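Long-range contact in phenyl-3-pyruvate decarboxylase (Azospirillum brasilense, PDB 2NXW), which catalyses the thiamine diphosphate- and magnesium-dependent decarboxylation of indole-3-pyruvate to indole-3-acetaldehyde, a step in auxin biosynthesis: residues D449-G460 with W497-M506. Numbering follows the deposited sequence.
Sequences DGAFQMTGWELG and WRFADMAAGM. With MG (magnesium ion), chain C; TPP (thiamine diphosphate), chain E.
Q453 lies flat against the indole of W497, its amide plane only 13° from the ring plane. Its CB points toward 497-506, and CG, anti to its own carbonyl carbon (chi1 -69°), leads an extended chain over one face. CG sits 3.8 Å from the centroid of the W497 six-membered ring, almost on its normal, a CH-pi contact, while meeting the edge of F499. CD follows over W497 CE2. OE1 lies 3.4 Å from W497 CZ2 and is hydrogen-bonded to S66 OG of the second subunit. NE2 lies 3.4 Å from W497 NE1, but both are donors. Replacing W497 by alanine would probably strip the Q453 amide of its stacking surface and open a gap beside it, leaving the S66 bond as a remaining restraint.

W457 NE1 donates to Q453 O over 2.9 Å, from above the carbonyl plane but near the ring plane, which helps set the indole's turn. M502 CE lies 3.5 Å from W457 CZ3; its SD, 75° off the ring normal, makes a Met-aromatic contact at the edge. M506 SD packs 3.6 Å from W457 O, and G460 CA makes a CA-H...O contact with M506 O (3.4 Å), which a water bridges to L459 O.

Helix 449-455, which carries Q453, begins at the cofactor with the GDG motif of thiamine diphosphate enzymes: D449 OD1 binds magnesium at 2.0 Å, beside N476 and S478, and G450 N donates to the diphosphate. F452 and F499 meet obliquely, both touching L473 of strand 470-475, and W457 stacks on W457 of the second subunit.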
ATOM      1  N   ASP A 449      33.322 -10.486 -14.813  1.00  8.98           N
ATOM      2  CA  ASP A 449      33.454  -9.371 -15.732  1.00  9.65           C
ATOM      3  C   ASP A 449      32.265  -8.406 -15.696  1.00  9.24           C
ATOM      4  O   ASP A 449      32.438  -7.189 -15.762  1.00 10.43           O
ATOM      5  CB  ASP A 449      33.729  -9.871 -17.177  1.00 10.14           C
ATOM      6  CG  ASP A 449      32.705 -10.890 -17.687  1.00 11.12           C
ATOM      7  OD1 ASP A 449      32.421 -11.901 -16.999  1.00 10.37           O
ATOM      8  OD2 ASP A 449      32.225 -10.671 -18.818  1.00 11.34           O
ATOM      9  N   GLY A 450      31.061  -8.951 -15.577  1.00  9.78           N
ATOM     10  CA  GLY A 450      29.890  -8.093 -15.510  1.00 10.39           C
ATOM     11  C   GLY A 450      29.938  -7.205 -14.280  1.00  9.14           C
ATOM     12  O   GLY A 450      29.688  -5.991 -14.359  1.00  9.76           O
ATOM     13  N   ALA A 451      30.274  -7.798 -13.139  1.00  9.86           N
ATOM     14  CA  ALA A 451      30.350  -7.021 -11.900  1.00  8.94           C
ATOM     15  C   ALA A 451      31.508  -6.026 -11.908  1.00  9.92           C
ATOM     16  O   ALA A 451      31.381  -4.922 -11.373  1.00 10.29           O
ATOM     17  CB  ALA A 451      30.472  -7.938 -10.707  1.00 10.66           C
ATOM     18  N   PHE A 452      32.635  -6.406 -12.502  1.00 10.03           N
ATOM     19  CA  PHE A 452      33.757  -5.485 -12.537  1.00 10.23           C
ATOM     20  C   PHE A 452      33.393  -4.237 -13.347  1.00 10.38           C
ATOM     21  O   PHE A 452      33.811  -3.136 -13.015  1.00 11.22           O
ATOM     22  CB  PHE A 452      34.990  -6.161 -13.136  1.00 10.33           C
ATOM     23  CG  PHE A 452      36.260  -5.400 -12.899  1.00 10.48           C
ATOM     24  CD1 PHE A 452      37.080  -5.712 -11.819  1.00 11.50           C
ATOM     25  CD2 PHE A 452      36.612  -4.343 -13.729  1.00 10.00           C
ATOM     26  CE1 PHE A 452      38.248  -4.968 -11.575  1.00 10.24           C
ATOM     27  CE2 PHE A 452      37.769  -3.595 -13.487  1.00 11.00           C
ATOM     28  CZ  PHE A 452      38.584  -3.917 -12.402  1.00 10.92           C
ATOM     29  N   GLN A 453      32.627  -4.408 -14.424  1.00  9.72           N
ATOM     30  CA  GLN A 453      32.216  -3.269 -15.235  1.00 10.44           C
ATOM     31  C   GLN A 453      31.403  -2.269 -14.412  1.00  9.19           C
ATOM     32  O   GLN A 453      31.316  -1.098 -14.755  1.00 10.64           O
ATOM     33  CB  GLN A 453      31.364  -3.735 -16.420  1.00 12.22           C
ATOM     34  CG  GLN A 453      32.113  -4.520 -17.471  1.00 13.57           C
ATOM     35  CD  GLN A 453      31.172  -5.073 -18.500  1.00 13.55           C
ATOM     36  OE1 GLN A 453      30.107  -4.504 -18.749  1.00 13.56           O
ATOM     37  NE2 GLN A 453      31.564  -6.175 -19.127  1.00 15.17           N
ATOM     38  N   MET A 454      30.799  -2.753 -13.333  1.00 11.00           N
ATOM     39  CA  MET A 454      30.000  -1.897 -12.465  1.00 10.43           C
ATOM     40  C   MET A 454      30.822  -1.099 -11.457  1.00 10.84           C
ATOM     41  O   MET A 454      30.718   0.128 -11.404  1.00 11.12           O
ATOM     42  CB  MET A 454      28.977  -2.731 -11.678  1.00 10.43           C
ATOM     43  CG  MET A 454      27.946  -3.459 -12.538  1.00 10.65           C
ATOM     44  SD  MET A 454      26.821  -4.395 -11.465  1.00 11.63           S
ATOM     45  CE  MET A 454      25.531  -4.855 -12.649  1.00 14.17           C
ATOM     46  N   THR A 455      31.658  -1.802 -10.692  1.00 10.56           N
ATOM     47  CA  THR A 455      32.398  -1.154  -9.613  1.00  9.84           C
ATOM     48  C   THR A 455      33.867  -1.525  -9.478  1.00 10.00           C
ATOM     49  O   THR A 455      34.505  -1.108  -8.512  1.00 11.19           O
ATOM     50  CB  THR A 455      31.734  -1.481  -8.266  1.00  9.81           C
ATOM     51  OG1 THR A 455      31.828  -2.893  -8.047  1.00  9.60           O
ATOM     52  CG2 THR A 455      30.265  -1.037  -8.254  1.00 10.46           C
ATOM     53  N   GLY A 456      34.420  -2.289 -10.413  1.00  9.57           N
ATOM     54  CA  GLY A 456      35.825  -2.664 -10.302  1.00 10.82           C
ATOM     55  C   GLY A 456      36.770  -1.474 -10.400  1.00 10.98           C
ATOM     56  O   GLY A 456      37.896  -1.511  -9.886  1.00 10.93           O
ATOM     57  N   TRP A 457      36.303  -0.414 -11.053  1.00 10.12           N
ATOM     58  CA  TRP A 457      37.072   0.811 -11.266  1.00 10.22           C
ATOM     59  C   TRP A 457      37.479   1.493  -9.964  1.00 10.07           C
ATOM     60  O   TRP A 457      38.375   2.353  -9.954  1.00 10.55           O
ATOM     61  CB  TRP A 457      36.238   1.770 -12.133  1.00 11.58           C
ATOM     62  CG  TRP A 457      35.558   1.030 -13.253  1.00 11.30           C
ATOM     63  CD1 TRP A 457      34.220   0.767 -13.371  1.00 11.40           C
ATOM     64  CD2 TRP A 457      36.196   0.367 -14.353  1.00 11.12           C
ATOM     65  NE1 TRP A 457      33.990  -0.019 -14.473  1.00 10.86           N
ATOM     66  CE2 TRP A 457      35.184  -0.281 -15.092  1.00 10.09           C
ATOM     67  CE3 TRP A 457      37.529   0.249 -14.774  1.00 11.46           C
ATOM     68  CZ2 TRP A 457      35.458  -1.039 -16.240  1.00 10.79           C
ATOM     69  CZ3 TRP A 457      37.808  -0.508 -15.907  1.00 11.68           C
ATOM     70  CH2 TRP A 457      36.771  -1.144 -16.630  1.00 11.90           C
ATOM     71  N   GLU A 458      36.823   1.124  -8.874  1.00 10.40           N
ATOM     72  CA  GLU A 458      37.162   1.713  -7.588  1.00 11.51           C
ATOM     73  C   GLU A 458      38.606   1.400  -7.196  1.00 11.64           C
ATOM     74  O   GLU A 458      39.171   2.062  -6.328  1.00 11.34           O
ATOM     75  CB  GLU A 458      36.189   1.235  -6.517  1.00 11.88           C
ATOM     76  CG  GLU A 458      34.765   1.737  -6.716  1.00 13.16           C
ATOM     77  CD  GLU A 458      34.604   3.231  -6.480  1.00 14.68           C
ATOM     78  OE1 GLU A 458      35.480   3.852  -5.841  1.00 14.43           O
ATOM     79  OE2 GLU A 458      33.573   3.782  -6.922  1.00 13.01           O
ATOM     80  N   LEU A 459      39.215   0.424  -7.867  1.00 10.28           N
ATOM     81  CA  LEU A 459      40.603   0.073  -7.585  1.00 11.00           C
ATOM     82  C   LEU A 459      41.530   1.260  -7.847  1.00 11.54           C
ATOM     83  O   LEU A 459      42.655   1.291  -7.338  1.00 11.01           O
ATOM     84  CB  LEU A 459      41.028  -1.130  -8.431  1.00 11.85           C
ATOM     85  CG  LEU A 459      40.456  -2.483  -7.993  1.00 11.29           C
ATOM     86  CD1 LEU A 459      40.761  -3.505  -9.089  1.00 11.89           C
ATOM     87  CD2 LEU A 459      41.076  -2.929  -6.656  1.00 12.27           C
ATOM     88  N   GLY A 460      41.074   2.230  -8.639  1.00 10.90           N
ATOM     89  CA  GLY A 460      41.895   3.406  -8.900  1.00 10.61           C
ATOM     90  C   GLY A 460      42.172   4.222  -7.641  1.00 10.81           C
ATOM     91  O   GLY A 460      43.014   5.136  -7.651  1.00 12.98           O
ATOM     92  N   TRP A 497      36.457  -6.936 -22.922  1.00 13.15           N
ATOM     93  CA  TRP A 497      36.990  -5.741 -22.262  1.00 13.64           C
ATOM     94  C   TRP A 497      38.372  -6.212 -21.798  1.00 12.19           C
ATOM     95  O   TRP A 497      38.487  -7.287 -21.198  1.00 13.31           O
ATOM     96  CB  TRP A 497      36.155  -5.351 -21.035  1.00 13.16           C
ATOM     97  CG  TRP A 497      34.770  -4.849 -21.332  1.00 11.60           C
ATOM     98  CD1 TRP A 497      33.786  -5.500 -22.041  1.00 12.35           C
ATOM     99  CD2 TRP A 497      34.173  -3.645 -20.831  1.00 11.59           C
ATOM    100  NE1 TRP A 497      32.613  -4.775 -21.996  1.00 12.30           N
ATOM    101  CE2 TRP A 497      32.821  -3.635 -21.262  1.00 11.58           C
ATOM    102  CE3 TRP A 497      34.647  -2.577 -20.052  1.00 12.94           C
ATOM    103  CZ2 TRP A 497      31.941  -2.598 -20.937  1.00 12.24           C
ATOM    104  CZ3 TRP A 497      33.768  -1.542 -19.727  1.00 11.03           C
ATOM    105  CH2 TRP A 497      32.429  -1.567 -20.171  1.00 12.29           C
ATOM    106  N   ARG A 498      39.413  -5.433 -22.090  1.00 12.58           N
ATOM    107  CA  ARG A 498      40.774  -5.808 -21.699  1.00 12.09           C
ATOM    108  C   ARG A 498      41.063  -5.179 -20.341  1.00 11.71           C
ATOM    109  O   ARG A 498      41.735  -4.155 -20.240  1.00 12.41           O
ATOM    110  CB  ARG A 498      41.783  -5.318 -22.737  1.00 14.18           C
ATOM    111  CG  ARG A 498      41.894  -6.187 -23.985  1.00 19.07           C
ATOM    112  CD  ARG A 498      40.657  -6.165 -24.841  1.00 23.18           C
ATOM    113  NE  ARG A 498      40.400  -4.830 -25.370  1.00 25.10           N
ATOM    114  CZ  ARG A 498      39.606  -4.575 -26.404  1.00 24.75           C
ATOM    115  NH1 ARG A 498      39.433  -3.326 -26.806  1.00 23.33           N
ATOM    116  NH2 ARG A 498      39.000  -5.571 -27.036  1.00 23.60           N
ATOM    117  N   PHE A 499      40.536  -5.802 -19.300  1.00 11.78           N
ATOM    118  CA  PHE A 499      40.668  -5.267 -17.953  1.00 10.79           C
ATOM    119  C   PHE A 499      42.104  -5.161 -17.452  1.00 11.57           C
ATOM    120  O   PHE A 499      42.479  -4.135 -16.864  1.00 11.37           O
ATOM    121  CB  PHE A 499      39.823  -6.109 -16.991  1.00 11.37           C
ATOM    122  CG  PHE A 499      38.337  -6.097 -17.304  1.00 11.23           C
ATOM    123  CD1 PHE A 499      37.569  -4.955 -17.083  1.00 11.35           C
ATOM    124  CD2 PHE A 499      37.704  -7.253 -17.759  1.00 11.44           C
ATOM    125  CE1 PHE A 499      36.177  -4.967 -17.300  1.00 11.49           C
ATOM    126  CE2 PHE A 499      36.318  -7.273 -17.982  1.00 11.56           C
ATOM    127  CZ  PHE A 499      35.557  -6.133 -17.747  1.00 13.29           C
ATOM    128  N   ALA A 500      42.906  -6.194 -17.690  1.00 11.02           N
ATOM    129  CA  ALA A 500      44.299  -6.156 -17.244  1.00 12.19           C
ATOM    130  C   ALA A 500      45.005  -4.960 -17.868  1.00 12.34           C
ATOM    131  O   ALA A 500      45.808  -4.302 -17.197  1.00 13.64           O
ATOM    132  CB  ALA A 500      45.024  -7.451 -17.608  1.00 12.52           C
ATOM    133  N   ASP A 501      44.719  -4.682 -19.141  1.00 11.70           N
ATOM    134  CA  ASP A 501      45.328  -3.546 -19.839  1.00 12.89           C
ATOM    135  C   ASP A 501      44.908  -2.194 -19.269  1.00 13.35           C
ATOM    136  O   ASP A 501      45.541  -1.171 -19.538  1.00 16.19           O
ATOM    137  CB  ASP A 501      44.950  -3.545 -21.322  1.00 14.42           C
ATOM    138  CG  ASP A 501      45.644  -4.632 -22.126  1.00 16.52           C
ATOM    139  OD1 ASP A 501      46.599  -5.269 -21.626  1.00 17.19           O
ATOM    140  OD2 ASP A 501      45.219  -4.830 -23.292  1.00 18.54           O
ATOM    141  N   MET A 502      43.818  -2.168 -18.511  1.00 11.63           N
ATOM    142  CA  MET A 502      43.347  -0.916 -17.943  1.00 12.40           C
ATOM    143  C   MET A 502      43.850  -0.684 -16.520  1.00 12.56           C
ATOM    144  O   MET A 502      43.684   0.403 -15.973  1.00 14.52           O
ATOM    145  CB  MET A 502      41.813  -0.900 -17.965  1.00 13.38           C
ATOM    146  CG  MET A 502      41.237  -1.004 -19.370  1.00 10.90           C
ATOM    147  SD  MET A 502      39.410  -1.170 -19.390  1.00 13.79           S
ATOM    148  CE  MET A 502      38.944   0.477 -19.082  1.00 14.02           C
ATOM    149  N   ALA A 503      44.487  -1.695 -15.934  1.00 12.10           N
ATOM    150  CA  ALA A 503      44.961  -1.576 -14.558  1.00 11.52           C
ATOM    151  C   ALA A 503      46.014  -0.503 -14.333  1.00 12.52           C
ATOM    152  O   ALA A 503      45.976   0.192 -13.314  1.00 12.75           O
ATOM    153  CB  ALA A 503      45.495  -2.921 -14.064  1.00 12.04           C
ATOM    154  N   ALA A 504      46.957  -0.372 -15.258  1.00 12.45           N
ATOM    155  CA  ALA A 504      48.012   0.617 -15.075  1.00 13.07           C
ATOM    156  C   ALA A 504      47.469   2.034 -14.943  1.00 13.34           C
ATOM    157  O   ALA A 504      47.997   2.832 -14.168  1.00 14.24           O
ATOM    158  CB  ALA A 504      49.019   0.541 -16.225  1.00 14.02           C
ATOM    159  N   GLY A 505      46.414   2.341 -15.691  1.00 13.62           N
ATOM    160  CA  GLY A 505      45.828   3.671 -15.634  1.00 13.48           C
ATOM    161  C   GLY A 505      45.222   3.982 -14.275  1.00 13.66           C
ATOM    162  O   GLY A 505      45.005   5.153 -13.933  1.00 15.09           O
ATOM    163  N   MET A 506      44.957   2.926 -13.507  1.00 13.28           N
ATOM    164  CA  MET A 506      44.389   3.030 -12.168  1.00 14.17           C
ATOM    165  C   MET A 506      45.436   2.841 -11.078  1.00 13.91           C
ATOM    166  O   MET A 506      45.100   2.765  -9.896  1.00 14.00           O
ATOM    167  CB  MET A 506      43.291   1.984 -11.962  1.00 15.59           C
ATOM    168  CG  MET A 506      42.053   2.222 -12.768  1.00 17.01           C
ATOM    169  SD  MET A 506      40.774   1.049 -12.324  1.00 15.25           S
ATOM    170  CE  MET A 506      41.259  -0.419 -13.237  1.00 16.91           C
TER
HETATM  171 MG    MG C4002      30.910 -13.172 -16.435  1.00 10.30          MG
HETATM  172  N1' TPP E2002      22.068  -6.098 -11.260  1.00 10.95           N
HETATM  173  C2' TPP E2002      22.522  -6.109  -9.997  1.00 11.21           C
HETATM  174  CM2 TPP E2002      22.944  -4.802  -9.343  1.00 12.90           C
HETATM  175  N3' TPP E2002      22.599  -7.250  -9.306  1.00 11.14           N
HETATM  176  C4' TPP E2002      22.228  -8.447  -9.842  1.00 12.02           C
HETATM  177  N4' TPP E2002      22.265  -9.567  -9.068  1.00 14.17           N
HETATM  178  C5' TPP E2002      21.798  -8.497 -11.208  1.00 11.68           C
HETATM  179  C6' TPP E2002      21.707  -7.267 -11.891  1.00 12.54           C
HETATM  180  C7' TPP E2002      21.403  -9.812 -11.918  1.00 13.75           C
HETATM  181  N3  TPP E2002      22.570 -10.785 -12.125  1.00 12.92           N
HETATM  182  C2  TPP E2002      22.707 -11.803 -11.271  1.00 15.33           C
HETATM  183  S1  TPP E2002      24.102 -12.682 -11.870  1.00 14.53           S
HETATM  184  C5  TPP E2002      24.437 -11.656 -13.261  1.00 12.76           C
HETATM  185  C4  TPP E2002      23.442 -10.685 -13.191  1.00 12.08           C
HETATM  186  CM4 TPP E2002      23.350  -9.555 -14.253  1.00 11.99           C
HETATM  187  C6  TPP E2002      25.539 -11.855 -14.223  1.00 11.85           C
HETATM  188  C7  TPP E2002      26.887 -11.617 -13.518  1.00 12.44           C
HETATM  189  O7  TPP E2002      27.841 -11.607 -14.549  1.00  9.62           O
HETATM  190  PA  TPP E2002      29.324 -11.695 -13.999  1.00 10.02           P
HETATM  191  O1A TPP E2002      29.665 -10.587 -13.007  1.00 11.22           O
HETATM  192  O2A TPP E2002      30.196 -11.609 -15.250  1.00  9.84           O
HETATM  193  O3A TPP E2002      29.607 -13.090 -13.284  1.00  9.45           O
HETATM  194  PB  TPP E2002      29.207 -14.521 -14.014  1.00 10.67           P
HETATM  195  O1B TPP E2002      29.620 -14.494 -15.487  1.00 10.47           O
HETATM  196  O2B TPP E2002      29.994 -15.583 -13.194  1.00 13.33           O
HETATM  197  O3B TPP E2002      27.717 -14.790 -13.863  1.00 11.50           O
HETATM  198  O   HOH W   1      45.430   2.703  -7.138  1.00 18.34           O
HETATM  199  O   HOH W   2      32.360 -13.845 -15.028  1.00 11.37           O